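Local coordinates for protein probable transcriptional regulator (Pseudomonas aeruginosa, PDB 2NNN) that probably binds DNA as a dimeric MarR-family transcriptional regulator with a winged helix-turn-helix fold, at residues A63-A66 with A67-K70; V73-L76 with D77-G80; T39-A42 with A43-R46; I13-I16 with L17-A20. All blocks are in the same frame, centred on the assembly; numbering follows the deposited sequence.

Contact 1: residues A63-A66 with A67-K70; sequences AMDA and ATIK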
ATOM      1  N   ALA A  63      -8.617   8.515   4.670  1.00 36.06           N
ATOM      2  CA  ALA A  63      -8.506   7.085   4.991  1.00 35.94           C
ATOM      3  C   ALA A  63      -7.433   6.779   6.042  1.00 36.36           C
ATOM      4  O   ALA A  63      -6.632   5.863   5.891  1.00 36.01           O
ATOM      5  CB  ALA A  63      -8.303   6.264   3.724  1.00 35.79           C
HETATM    6  N   MSE A  64      -7.438   7.549   7.116  1.00 37.06           N
HETATM    7  CA  MSE A  64      -6.447   7.398   8.155  1.00 39.24           C
HETATM    8  C   MSE A  64      -7.033   7.244   9.548  1.00 39.32           C
HETATM    9  O   MSE A  64      -7.953   7.960   9.960  1.00 39.86           O
HETATM   10  CB  MSE A  64      -5.431   8.548   8.138  1.00 38.58           C
HETATM   11  CG  MSE A  64      -4.285   8.307   7.169  1.00 39.53           C
HETATM   12 SE   MSE A  64      -2.926   9.691   7.180  1.00 43.37          SE
HETATM   13  CE  MSE A  64      -3.535  10.904   5.786  1.00 36.13           C
ATOM     14  N   ASP A  65      -6.456   6.279  10.249  1.00 39.76           N
ATOM     15  CA  ASP A  65      -6.674   5.997  11.656  1.00 40.09           C
ATOM     16  C   ASP A  65      -6.447   7.196  12.529  1.00 39.68           C
ATOM     17  O   ASP A  65      -5.663   8.070  12.170  1.00 39.69           O
ATOM     18  CB  ASP A  65      -5.614   4.990  12.083  1.00 40.60           C
ATOM     19  CG  ASP A  65      -6.201   3.775  12.594  1.00 42.23           C
ATOM     20  OD1 ASP A  65      -7.428   3.805  12.764  1.00 46.31           O
ATOM     21  OD2 ASP A  65      -5.467   2.792  12.802  1.00 46.57           O
ATOM     22  N   ALA A  66      -7.085   7.190  13.697  1.00 39.15           N
ATOM     23  CA  ALA A  66      -6.830   8.165  14.754  1.00 38.88           C
ATOM     24  C   ALA A  66      -5.354   8.199  15.138  1.00 38.68           C
ATOM     25  O   ALA A  66      -4.750   9.269  15.211  1.00 38.47           O
ATOM     26  CB  ALA A  66      -7.700   7.854  15.984  1.00 39.09           C
ATOM     27  N   ALA A  67      -4.784   7.022  15.382  1.00 38.76           N
ATOM     28  CA  ALA A  67      -3.348   6.873  15.645  1.00 39.06           C
ATOM     29  C   ALA A  67      -2.474   7.296  14.447  1.00 39.40           C
ATOM     30  O   ALA A  67      -1.444   7.942  14.633  1.00 40.13           O
ATOM     31  CB  ALA A  67      -3.028   5.441  16.063  1.00 38.63           C
ATOM     32  N   THR A  68      -2.888   6.937  13.232  1.00 39.34           N
ATOM     33  CA  THR A  68      -2.163   7.316  12.021  1.00 39.07           C
ATOM     34  C   THR A  68      -2.219   8.816  11.761  1.00 39.26           C
ATOM     35  O   THR A  68      -1.184   9.432  11.555  1.00 39.42           O
ATOM     36  CB  THR A  68      -2.669   6.546  10.778  1.00 39.04           C
ATOM     37  OG1 THR A  68      -2.712   5.151  11.076  1.00 38.86           O
ATOM     38  CG2 THR A  68      -1.745   6.757   9.576  1.00 39.19           C
ATOM     39  N   ILE A  69      -3.417   9.404  11.772  1.00 39.64           N
ATOM     40  CA  ILE A  69      -3.544  10.838  11.552  1.00 39.78           C
ATOM     41  C   ILE A  69      -2.903  11.633  12.671  1.00 40.71           C
ATOM     42  O   ILE A  69      -2.347  12.699  12.423  1.00 41.37           O
ATOM     43  CB  ILE A  69      -5.000  11.307  11.289  1.00 39.49           C
ATOM     44  CG1 ILE A  69      -5.004  12.729  10.712  1.00 38.61           C
ATOM     45  CG2 ILE A  69      -5.859  11.225  12.548  1.00 39.04           C
ATOM     46  CD1 ILE A  69      -4.459  12.833   9.297  1.00 39.24           C
ATOM     47  N   LYS A  70      -2.971  11.108  13.895  1.00 41.66           N
ATOM     48  CA  LYS A  70      -2.332  11.732  15.048  1.00 42.49           C
ATOM     49  C   LYS A  70      -0.868  12.060  14.744  1.00 42.78           C
ATOM     50  O   LYS A  70      -0.412  13.173  14.987  1.00 42.77           O
ATOM     51  CB  LYS A  70      -2.406  10.804  16.257  1.00 42.57           C
ATOM     52  CG  LYS A  70      -2.016  11.472  17.568  1.00 45.06           C
ATOM     53  CD  LYS A  70      -2.079  10.491  18.737  1.00 47.22           C
ATOM     54  CE  LYS A  70      -1.350  11.040  19.958  1.00 49.63           C
ATOM     55  NZ  LYS A  70      -2.204  11.984  20.742  1.00 51.44           N
TER
HETATM   56  O   HOH W   1      -4.876   4.210   8.937  1.00 34.48           O
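Met64, a selenomethionine in this model, lays its side chain across two residues of the helix that begins just beyond it. Its CG meets the methyl of Thr68 (CG to CG2 3.8 Å), and its selenium then passes 4.1 Å from CD1 of Ile69, crossing both side chains at about a right angle. Extended through chi2, the Met64 chain bends only at chi3 (-92°), which keeps CE within van der Waals range of that same CD1. Ile69 also packs on Leu58 of helix 55-61 and Ala43 of helix 38-50, so these apolar atoms line the junction of three helices. Residues 63-65 belong to the turn of the MarR helix-turn-helix, and helix 66-78, by analogy with the family, is probably the one that enters the DNA groove. Among the polar contacts, Asp65 holds the N-cap position without a capping bond from its side chain. A water does the bridging instead: it accepts from Asp65 N at 2.9 Å and pairs with Thr68 OG1 at 3.2 Å, while that hydroxyl oxygen sits against Asp65 CB. The first helical bonds are Ile69 N to Asp65 O, 2.6 Å and almost straight at 175°, and the more bent Lys70 N to Ala66 O, 2.9 Å. At the other end of the segment, Ala63 O receives a hydrogen bond from Gln22 NE2 of the second subunit.

Contact 2: residues V73-L76 with D77-G80; sequences VERL and DKRG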
ATOM      1  N   VAL A  73      -0.147  14.474  11.645  1.00 44.10           N
ATOM      2  CA  VAL A  73      -0.365  15.867  12.054  1.00 44.55           C
ATOM      3  C   VAL A  73       0.762  16.363  12.970  1.00 45.21           C
ATOM      4  O   VAL A  73       1.194  17.509  12.862  1.00 44.85           O
ATOM      5  CB  VAL A  73      -1.757  16.084  12.700  1.00 44.42           C
ATOM      6  CG1 VAL A  73      -1.848  17.456  13.370  1.00 43.95           C
ATOM      7  CG2 VAL A  73      -2.854  15.954  11.662  1.00 43.80           C
ATOM      8  N   GLU A  74       1.250  15.491  13.846  1.00 46.22           N
ATOM      9  CA  GLU A  74       2.375  15.843  14.715  1.00 47.92           C
ATOM     10  C   GLU A  74       3.675  16.080  13.942  1.00 48.04           C
ATOM     11  O   GLU A  74       4.388  17.040  14.223  1.00 48.34           O
ATOM     12  CB  GLU A  74       2.556  14.817  15.838  1.00 47.59           C
ATOM     13  CG  GLU A  74       1.527  14.985  16.956  1.00 49.23           C
ATOM     14  CD  GLU A  74       1.441  13.789  17.906  1.00 50.22           C
ATOM     15  OE1 GLU A  74       2.281  12.862  17.796  1.00 52.97           O
ATOM     16  OE2 GLU A  74       0.527  13.780  18.775  1.00 53.89           O
ATOM     17  N   ARG A  75       3.964  15.229  12.957  1.00 48.70           N
ATOM     18  CA  ARG A  75       5.119  15.427  12.077  1.00 49.61           C
ATOM     19  C   ARG A  75       4.972  16.660  11.185  1.00 49.12           C
ATOM     20  O   ARG A  75       5.945  17.348  10.907  1.00 49.53           O
ATOM     21  CB  ARG A  75       5.396  14.178  11.243  1.00 49.42           C
ATOM     22  CG  ARG A  75       5.933  13.009  12.074  1.00 51.45           C
ATOM     23  CD  ARG A  75       6.037  11.722  11.266  1.00 52.18           C
ATOM     24  NE  ARG A  75       4.734  11.283  10.751  1.00 58.23           N
ATOM     25  CZ  ARG A  75       4.566  10.316   9.850  1.00 59.87           C
ATOM     26  NH1 ARG A  75       5.616   9.672   9.343  1.00 61.97           N
ATOM     27  NH2 ARG A  75       3.347   9.998   9.445  1.00 60.55           N
ATOM     28  N   LEU A  76       3.747  16.939  10.751  1.00 49.11           N
ATOM     29  CA  LEU A  76       3.420  18.172  10.043  1.00 48.73           C
ATOM     30  C   LEU A  76       3.583  19.393  10.971  1.00 49.27           C
ATOM     31  O   LEU A  76       3.863  20.504  10.511  1.00 49.06           O
ATOM     32  CB  LEU A  76       1.986  18.079   9.521  1.00 48.74           C
ATOM     33  CG  LEU A  76       1.620  18.218   8.035  1.00 48.20           C
ATOM     34  CD1 LEU A  76       2.596  17.517   7.112  1.00 46.94           C
ATOM     35  CD2 LEU A  76       0.201  17.711   7.785  1.00 47.70           C
ATOM     36  N   ASP A  77       3.418  19.174  12.279  1.00 50.03           N
ATOM     37  CA  ASP A  77       3.544  20.237  13.281  1.00 50.35           C
ATOM     38  C   ASP A  77       5.003  20.589  13.531  1.00 50.49           C
ATOM     39  O   ASP A  77       5.384  21.753  13.472  1.00 50.19           O
ATOM     40  CB  ASP A  77       2.868  19.835  14.592  1.00 50.49           C
ATOM     41  CG  ASP A  77       2.699  21.011  15.552  1.00 51.67           C
ATOM     42  OD1 ASP A  77       2.859  22.175  15.114  1.00 52.05           O
ATOM     43  OD2 ASP A  77       2.410  20.772  16.747  1.00 52.03           O
ATOM     44  N   LYS A  78       5.804  19.565  13.814  1.00 50.94           N
ATOM     45  CA  LYS A  78       7.258  19.675  13.938  1.00 51.31           C
ATOM     46  C   LYS A  78       7.869  20.550  12.828  1.00 50.93           C
ATOM     47  O   LYS A  78       8.844  21.267  13.062  1.00 51.22           O
ATOM     48  CB  LYS A  78       7.865  18.265  13.913  1.00 51.35           C
ATOM     49  CG  LYS A  78       9.358  18.156  14.263  1.00 52.29           C
ATOM     50  CD  LYS A  78       9.923  16.784  13.844  1.00 52.78           C
ATOM     51  CE  LYS A  78       9.176  15.603  14.511  1.00 55.24           C
ATOM     52  NZ  LYS A  78       9.341  14.297  13.780  1.00 56.04           N
ATOM     53  N   ARG A  79       7.288  20.500  11.631  1.00 50.26           N
ATOM     54  CA  ARG A  79       7.762  21.300  10.502  1.00 49.61           C
ATOM     55  C   ARG A  79       7.157  22.704  10.440  1.00 48.46           C
ATOM     56  O   ARG A  79       7.523  23.494   9.573  1.00 48.35           O
ATOM     57  CB  ARG A  79       7.511  20.562   9.182  1.00 49.95           C
ATOM     58  CG  ARG A  79       8.150  19.198   9.132  1.00 52.05           C
ATOM     59  CD  ARG A  79       7.648  18.410   7.956  1.00 56.36           C
ATOM     60  NE  ARG A  79       8.189  18.936   6.703  1.00 59.97           N
ATOM     61  CZ  ARG A  79       9.163  18.366   5.997  1.00 60.16           C
ATOM     62  NH1 ARG A  79       9.717  17.227   6.404  1.00 59.49           N
ATOM     63  NH2 ARG A  79       9.569  18.938   4.870  1.00 60.43           N
ATOM     64  N   GLY A  80       6.246  23.014  11.356  1.00 47.54           N
ATOM     65  CA  GLY A  80       5.587  24.326  11.396  1.00 46.49           C
ATOM     66  C   GLY A  80       4.445  24.489  10.402  1.00 45.93           C
ATOM     67  O   GLY A  80       4.056  25.611  10.078  1.00 45.72           O
TER
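A chi1 of -57° turns Arg79 CG beside its own backbone N and sets it 3.4 Å from the carbonyl oxygen of Arg75, while Lys78 runs extended to CD and then bends at chi3 (-58°), bringing NZ back to 4.0 Å from CG of Arg75. This is the closing turn of helix 66-78, the presumed recognition helix of the winged helix-turn-helix, and it ends in a Schellman motif: Gly80 takes positive phi and its N bonds back to Asp77 O at 2.6 Å. The backbone bonding is uneven. Lys78 N points almost straight at Glu74 O (2.9 Å, 173°), whereas Asp77 N is divided between two weak bonds, to Val73 O at 2.8 Å and to Glu74 O at 3.0 Å. Two charged side chains find their polar partners outside the turn. Arg75 NE bonds to Gly71 O one turn earlier, and Asp77 OD2 forms a salt bridge with Arg84 on strand 82-87, tying the helix end to the wing. With NE of Arg75 and NZ of Lys78 6.3 Å apart, the two like charges are near but not touching. Asp77 CB lies 3.2 Å from Glu74 O.

Contact 3: residues T39-A42 with A43-R46; sequences TQWA and ALVR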
ATOM      1  N   THR A  39       1.204  10.466   2.656  1.00 33.69           N
ATOM      2  CA  THR A  39       0.085  10.680   3.591  1.00 33.67           C
ATOM      3  C   THR A  39       0.215  12.030   4.263  1.00 34.30           C
ATOM      4  O   THR A  39      -0.785  12.730   4.456  1.00 34.90           O
ATOM      5  CB  THR A  39      -0.048   9.553   4.645  1.00 33.58           C
ATOM      6  OG1 THR A  39       1.219   9.295   5.251  1.00 33.84           O
ATOM      7  CG2 THR A  39      -0.518   8.265   3.987  1.00 33.46           C
ATOM      8  N   GLN A  40       1.450  12.412   4.592  1.00 34.29           N
ATOM      9  CA  GLN A  40       1.720  13.764   5.063  1.00 34.56           C
ATOM     10  C   GLN A  40       1.189  14.823   4.099  1.00 34.07           C
ATOM     11  O   GLN A  40       0.609  15.811   4.535  1.00 34.86           O
ATOM     12  CB  GLN A  40       3.212  13.969   5.350  1.00 34.42           C
ATOM     13  CG  GLN A  40       3.622  13.417   6.711  1.00 34.36           C
ATOM     14  CD  GLN A  40       5.124  13.280   6.879  1.00 35.78           C
ATOM     15  OE1 GLN A  40       5.910  13.908   6.167  1.00 35.04           O
ATOM     16  NE2 GLN A  40       5.529  12.454   7.837  1.00 35.92           N
ATOM     17  N   TRP A  41       1.349  14.573   2.803  1.00 33.28           N
ATOM     18  CA  TRP A  41       0.901  15.476   1.727  1.00 32.77           C
ATOM     19  C   TRP A  41      -0.616  15.472   1.610  1.00 32.63           C
ATOM     20  O   TRP A  41      -1.231  16.532   1.452  1.00 33.54           O
ATOM     21  CB  TRP A  41       1.543  15.070   0.383  1.00 31.56           C
ATOM     22  CG  TRP A  41       1.050  15.873  -0.817  1.00 32.02           C
ATOM     23  CD1 TRP A  41       0.235  15.427  -1.831  1.00 31.33           C
ATOM     24  CD2 TRP A  41       1.361  17.253  -1.138  1.00 31.66           C
ATOM     25  NE1 TRP A  41       0.021  16.435  -2.749  1.00 32.01           N
ATOM     26  CE2 TRP A  41       0.693  17.564  -2.346  1.00 30.96           C
ATOM     27  CE3 TRP A  41       2.133  18.250  -0.520  1.00 31.38           C
ATOM     28  CZ2 TRP A  41       0.760  18.837  -2.933  1.00 31.32           C
ATOM     29  CZ3 TRP A  41       2.205  19.515  -1.115  1.00 30.66           C
ATOM     30  CH2 TRP A  41       1.523  19.792  -2.306  1.00 30.06           C
ATOM     31  N   ALA A  42      -1.210  14.280   1.684  1.00 32.49           N
ATOM     32  CA  ALA A  42      -2.666  14.091   1.623  1.00 32.53           C
ATOM     33  C   ALA A  42      -3.382  14.878   2.720  1.00 32.70           C
ATOM     34  O   ALA A  42      -4.371  15.562   2.446  1.00 32.84           O
ATOM     35  CB  ALA A  42      -3.022  12.605   1.729  1.00 32.04           C
ATOM     36  N   ALA A  43      -2.892  14.756   3.954  1.00 32.87           N
ATOM     37  CA  ALA A  43      -3.424  15.524   5.086  1.00 33.66           C
ATOM     38  C   ALA A  43      -3.243  17.014   4.875  1.00 34.22           C
ATOM     39  O   ALA A  43      -4.131  17.774   5.188  1.00 34.91           O
ATOM     40  CB  ALA A  43      -2.773  15.107   6.380  1.00 33.42           C
ATOM     41  N   LEU A  44      -2.100  17.425   4.334  1.00 34.94           N
ATOM     42  CA  LEU A  44      -1.850  18.851   4.047  1.00 35.36           C
ATOM     43  C   LEU A  44      -2.844  19.369   2.999  1.00 35.36           C
ATOM     44  O   LEU A  44      -3.490  20.402   3.197  1.00 35.64           O
ATOM     45  CB  LEU A  44      -0.420  19.053   3.527  1.00 34.72           C
ATOM     46  CG  LEU A  44       0.108  20.478   3.506  1.00 35.41           C
ATOM     47  CD1 LEU A  44       0.708  20.840   4.877  1.00 37.67           C
ATOM     48  CD2 LEU A  44       1.145  20.653   2.400  1.00 35.64           C
ATOM     49  N   VAL A  45      -2.945  18.642   1.885  1.00 35.14           N
ATOM     50  CA  VAL A  45      -3.909  18.954   0.839  1.00 34.93           C
ATOM     51  C   VAL A  45      -5.325  19.051   1.419  1.00 35.78           C
ATOM     52  O   VAL A  45      -5.991  20.060   1.219  1.00 35.83           O
ATOM     53  CB  VAL A  45      -3.821  17.947  -0.343  1.00 34.66           C
ATOM     54  CG1 VAL A  45      -4.914  18.192  -1.373  1.00 32.16           C
ATOM     55  CG2 VAL A  45      -2.442  18.037  -1.002  1.00 33.49           C
ATOM     56  N   ARG A  46      -5.752  18.032   2.164  1.00 36.59           N
ATOM     57  CA  ARG A  46      -7.103  18.000   2.721  1.00 37.79           C
ATOM     58  C   ARG A  46      -7.413  19.166   3.672  1.00 38.81           C
ATOM     59  O   ARG A  46      -8.480  19.770   3.566  1.00 39.03           O
ATOM     60  CB  ARG A  46      -7.400  16.656   3.393  1.00 37.76           C
ATOM     61  CG  ARG A  46      -8.870  16.450   3.764  1.00 37.07           C
ATOM     62  CD  ARG A  46      -9.739  16.318   2.527  1.00 38.19           C
ATOM     63  NE  ARG A  46      -9.751  14.948   2.017  1.00 40.76           N
ATOM     64  CZ  ARG A  46     -10.209  14.586   0.820  1.00 41.07           C
ATOM     65  NH1 ARG A  46     -10.677  15.487  -0.034  1.00 40.89           N
ATOM     66  NH2 ARG A  46     -10.183  13.315   0.465  1.00 41.63           N
TER
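Val45 sits on Trp41 one turn up the same helix, joined to it through both backbone and side chain. Val45 N donates to Trp41 O at 2.8 Å in a nearly straight bond (176°), and the methyl CG2 lies 3.1 Å from that same carbonyl oxygen. The other amides across the two segments are satisfied in the same i to i+4 pattern: Ala43 N reaches Thr39 O at 3.0 Å, Arg46 N reaches Ala42 O at 2.8 Å, and Leu44 N makes the longest of the four, 3.2 Å to Gln40 O with the N-H bent to 150°. At the start of the helix Gln40 N is taken up by Thr37 OG1.

Arg46 sends its polar end away from the segment. NH1 is shared between two carboxylates, Glu49 OE1 on the same helix and Asp10 OD2 of the second subunit, and NH2 donates to Leu61 O, so the guanidinium ties the helix both to its own fold and to the dimer partner.

The indole contact is apolar. A chi1 of 175° places the Trp41 indole with one face against Val45 CG2, which stands 3.5 Å from the centroid of the five-membered ring in a CH-pi contact. Leu44 CD2 comes up obliquely to CZ3 of Trp41 at 3.8 Å.

Helix 38-50 runs through the middle of the MarR domain: Trp41 and Val45 pack on Leu106 of helix 100-121, Ala43 and Thr39 meet Val72 of helix 66-78, and Leu9 of the second subunit touches Ala42 and Val45.

Contact 4: residues I13-I16 with L17-A20; sequences IGFI and LRQA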
ATOM      1  N   ILE A  13      -4.663  -9.923  -7.098  1.00 38.07           N
ATOM      2  CA  ILE A  13      -4.840  -8.479  -7.111  1.00 36.67           C
ATOM      3  C   ILE A  13      -4.208  -7.769  -5.912  1.00 36.03           C
ATOM      4  O   ILE A  13      -3.818  -6.615  -6.016  1.00 36.79           O
ATOM      5  CB  ILE A  13      -6.322  -8.086  -7.316  1.00 36.75           C
ATOM      6  CG1 ILE A  13      -6.448  -6.613  -7.742  1.00 35.64           C
ATOM      7  CG2 ILE A  13      -7.150  -8.395  -6.070  1.00 37.42           C
ATOM      8  CD1 ILE A  13      -6.023  -6.353  -9.173  1.00 33.67           C
ATOM      9  N   GLY A  14      -4.066  -8.455  -4.791  1.00 35.07           N
ATOM     10  CA  GLY A  14      -3.360  -7.882  -3.640  1.00 34.82           C
ATOM     11  C   GLY A  14      -1.883  -7.613  -3.886  1.00 34.33           C
ATOM     12  O   GLY A  14      -1.378  -6.554  -3.547  1.00 34.57           O
ATOM     13  N   PHE A  15      -1.197  -8.583  -4.482  1.00 34.26           N
ATOM     14  CA  PHE A  15       0.215  -8.459  -4.866  1.00 33.82           C
ATOM     15  C   PHE A  15       0.397  -7.303  -5.860  1.00 33.43           C
ATOM     16  O   PHE A  15       1.300  -6.476  -5.711  1.00 33.32           O
ATOM     17  CB  PHE A  15       0.677  -9.795  -5.472  1.00 33.65           C
ATOM     18  CG  PHE A  15       2.139  -9.848  -5.835  1.00 35.01           C
ATOM     19  CD1 PHE A  15       3.122  -9.315  -4.987  1.00 34.77           C
ATOM     20  CD2 PHE A  15       2.544 -10.474  -7.013  1.00 35.97           C
ATOM     21  CE1 PHE A  15       4.457  -9.365  -5.325  1.00 33.62           C
ATOM     22  CE2 PHE A  15       3.897 -10.534  -7.357  1.00 36.15           C
ATOM     23  CZ  PHE A  15       4.853  -9.986  -6.509  1.00 34.76           C
ATOM     24  N   ILE A  16      -0.488  -7.248  -6.855  1.00 32.74           N
ATOM     25  CA  ILE A  16      -0.496  -6.201  -7.872  1.00 32.11           C
ATOM     26  C   ILE A  16      -0.718  -4.824  -7.239  1.00 31.67           C
ATOM     27  O   ILE A  16       0.028  -3.900  -7.503  1.00 31.21           O
ATOM     28  CB  ILE A  16      -1.580  -6.499  -8.949  1.00 32.48           C
ATOM     29  CG1 ILE A  16      -1.303  -7.862  -9.627  1.00 32.83           C
ATOM     30  CG2 ILE A  16      -1.674  -5.359  -9.976  1.00 31.30           C
ATOM     31  CD1 ILE A  16      -2.318  -8.252 -10.701  1.00 32.48           C
ATOM     32  N   LEU A  17      -1.733  -4.704  -6.379  1.00 31.59           N
ATOM     33  CA  LEU A  17      -1.992  -3.447  -5.657  1.00 30.90           C
ATOM     34  C   LEU A  17      -0.799  -2.974  -4.857  1.00 30.40           C
ATOM     35  O   LEU A  17      -0.477  -1.802  -4.890  1.00 30.72           O
ATOM     36  CB  LEU A  17      -3.211  -3.560  -4.743  1.00 30.67           C
ATOM     37  CG  LEU A  17      -4.566  -3.572  -5.427  1.00 29.72           C
ATOM     38  CD1 LEU A  17      -5.657  -3.847  -4.379  1.00 28.82           C
ATOM     39  CD2 LEU A  17      -4.781  -2.264  -6.165  1.00 28.02           C
ATOM     40  N   ARG A  18      -0.138  -3.891  -4.159  1.00 30.65           N
ATOM     41  CA  ARG A  18       1.051  -3.558  -3.367  1.00 30.78           C
ATOM     42  C   ARG A  18       2.177  -3.015  -4.240  1.00 30.85           C
ATOM     43  O   ARG A  18       2.812  -2.015  -3.902  1.00 31.29           O
ATOM     44  CB  ARG A  18       1.536  -4.772  -2.562  1.00 30.67           C
ATOM     45  CG  ARG A  18       2.842  -4.491  -1.829  1.00 31.22           C
ATOM     46  CD  ARG A  18       3.118  -5.442  -0.673  1.00 32.40           C
ATOM     47  NE  ARG A  18       3.419  -6.838  -1.039  1.00 34.24           N
ATOM     48  CZ  ARG A  18       4.540  -7.274  -1.625  1.00 33.96           C
ATOM     49  NH1 ARG A  18       5.492  -6.428  -1.992  1.00 33.04           N
ATOM     50  NH2 ARG A  18       4.697  -8.576  -1.863  1.00 32.47           N
ATOM     51  N   GLN A  19       2.419  -3.672  -5.368  1.00 30.55           N
ATOM     52  CA  GLN A  19       3.480  -3.251  -6.292  1.00 30.46           C
ATOM     53  C   GLN A  19       3.246  -1.880  -6.905  1.00 29.87           C
ATOM     54  O   GLN A  19       4.170  -1.081  -6.979  1.00 29.29           O
ATOM     55  CB  GLN A  19       3.635  -4.273  -7.404  1.00 30.53           C
ATOM     56  CG  GLN A  19       4.250  -5.564  -6.942  1.00 32.26           C
ATOM     57  CD  GLN A  19       4.219  -6.573  -8.026  1.00 34.62           C
ATOM     58  OE1 GLN A  19       3.207  -7.231  -8.261  1.00 39.45           O
ATOM     59  NE2 GLN A  19       5.307  -6.691  -8.718  1.00 33.32           N
ATOM     60  N   ALA A  20       2.014  -1.633  -7.367  1.00 30.08           N
ATOM     61  CA  ALA A  20       1.587  -0.312  -7.853  1.00 29.67           C
ATOM     62  C   ALA A  20       1.767   0.746  -6.755  1.00 30.16           C
ATOM     63  O   ALA A  20       2.234   1.863  -7.011  1.00 30.48           O
ATOM     64  CB  ALA A  20       0.144  -0.368  -8.310  1.00 29.63           C
TER
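Phe15 and Gln19 make the tight part of this turn: the Gln19 amide lies flat over one face of the ring, with ring and amide planes 19° apart. The side chain gets there by running extended beyond CG, and on the way its CG rests 3.3 Å from Phe15 O. Arg18 meets the same ring at its edge instead. Its chain bends at chi3 (69°) and carries NH2 close to the ring plane, 3.6 Å from Phe15 CE1, with guanidinium and ring planes 56° apart. That NH2 also donates to Thr62 O of the second subunit, which helps fix where the guanidinium lies beside the ring. Helix 13-31 is the N-terminal helix of the MarR fold, part of the region through which such proteins dimerise, and here every residue of the two segments comes within reach of the partner chain. The side chains of Ile13 and Leu17 meet more loosely, Ile13 CG1 and Leu17 CG being 4.3 Å apart, although Leu17 CG sits 3.2 Å from Ile13 O. Both are nonetheless buried, with the second subunit packing on this flank: Ile13 lies on its Asn117 and Leu17 on its Asn21. Arg18 and Gln19 are the partly exposed side chains. Regular helical bonds run between the two segments, among them Leu17 N to Ile13 O at 2.9 Å and Ala20 N to Ile16 O at 3.0 Å.

Along the chain the order is contact 4, contact 3, contact 1, contact 2. Contacts 1, 2 and 3 cluster in the winged helix-turn-helix: contacts 1 and 2 take the start and end of helix 66-78, their centres about 14 Å apart, each about 12 Å from the centre of contact 3 on helix 38-50. Contact 3 touches both, Thr39 and Ala43 toward contact 1, Gln40, Ala43 and Leu44 toward contact 2, so it packs against the presumed recognition helix near both its ends. Contact 4 stands apart on helix 13-31, its centre about 23 Å from those of contacts 1 and 3 and about 30 Å from that of contact 2. Contacts 1, 3 and 4 all touch the second subunit, linking the dimer interface to the probable DNA-reading unit.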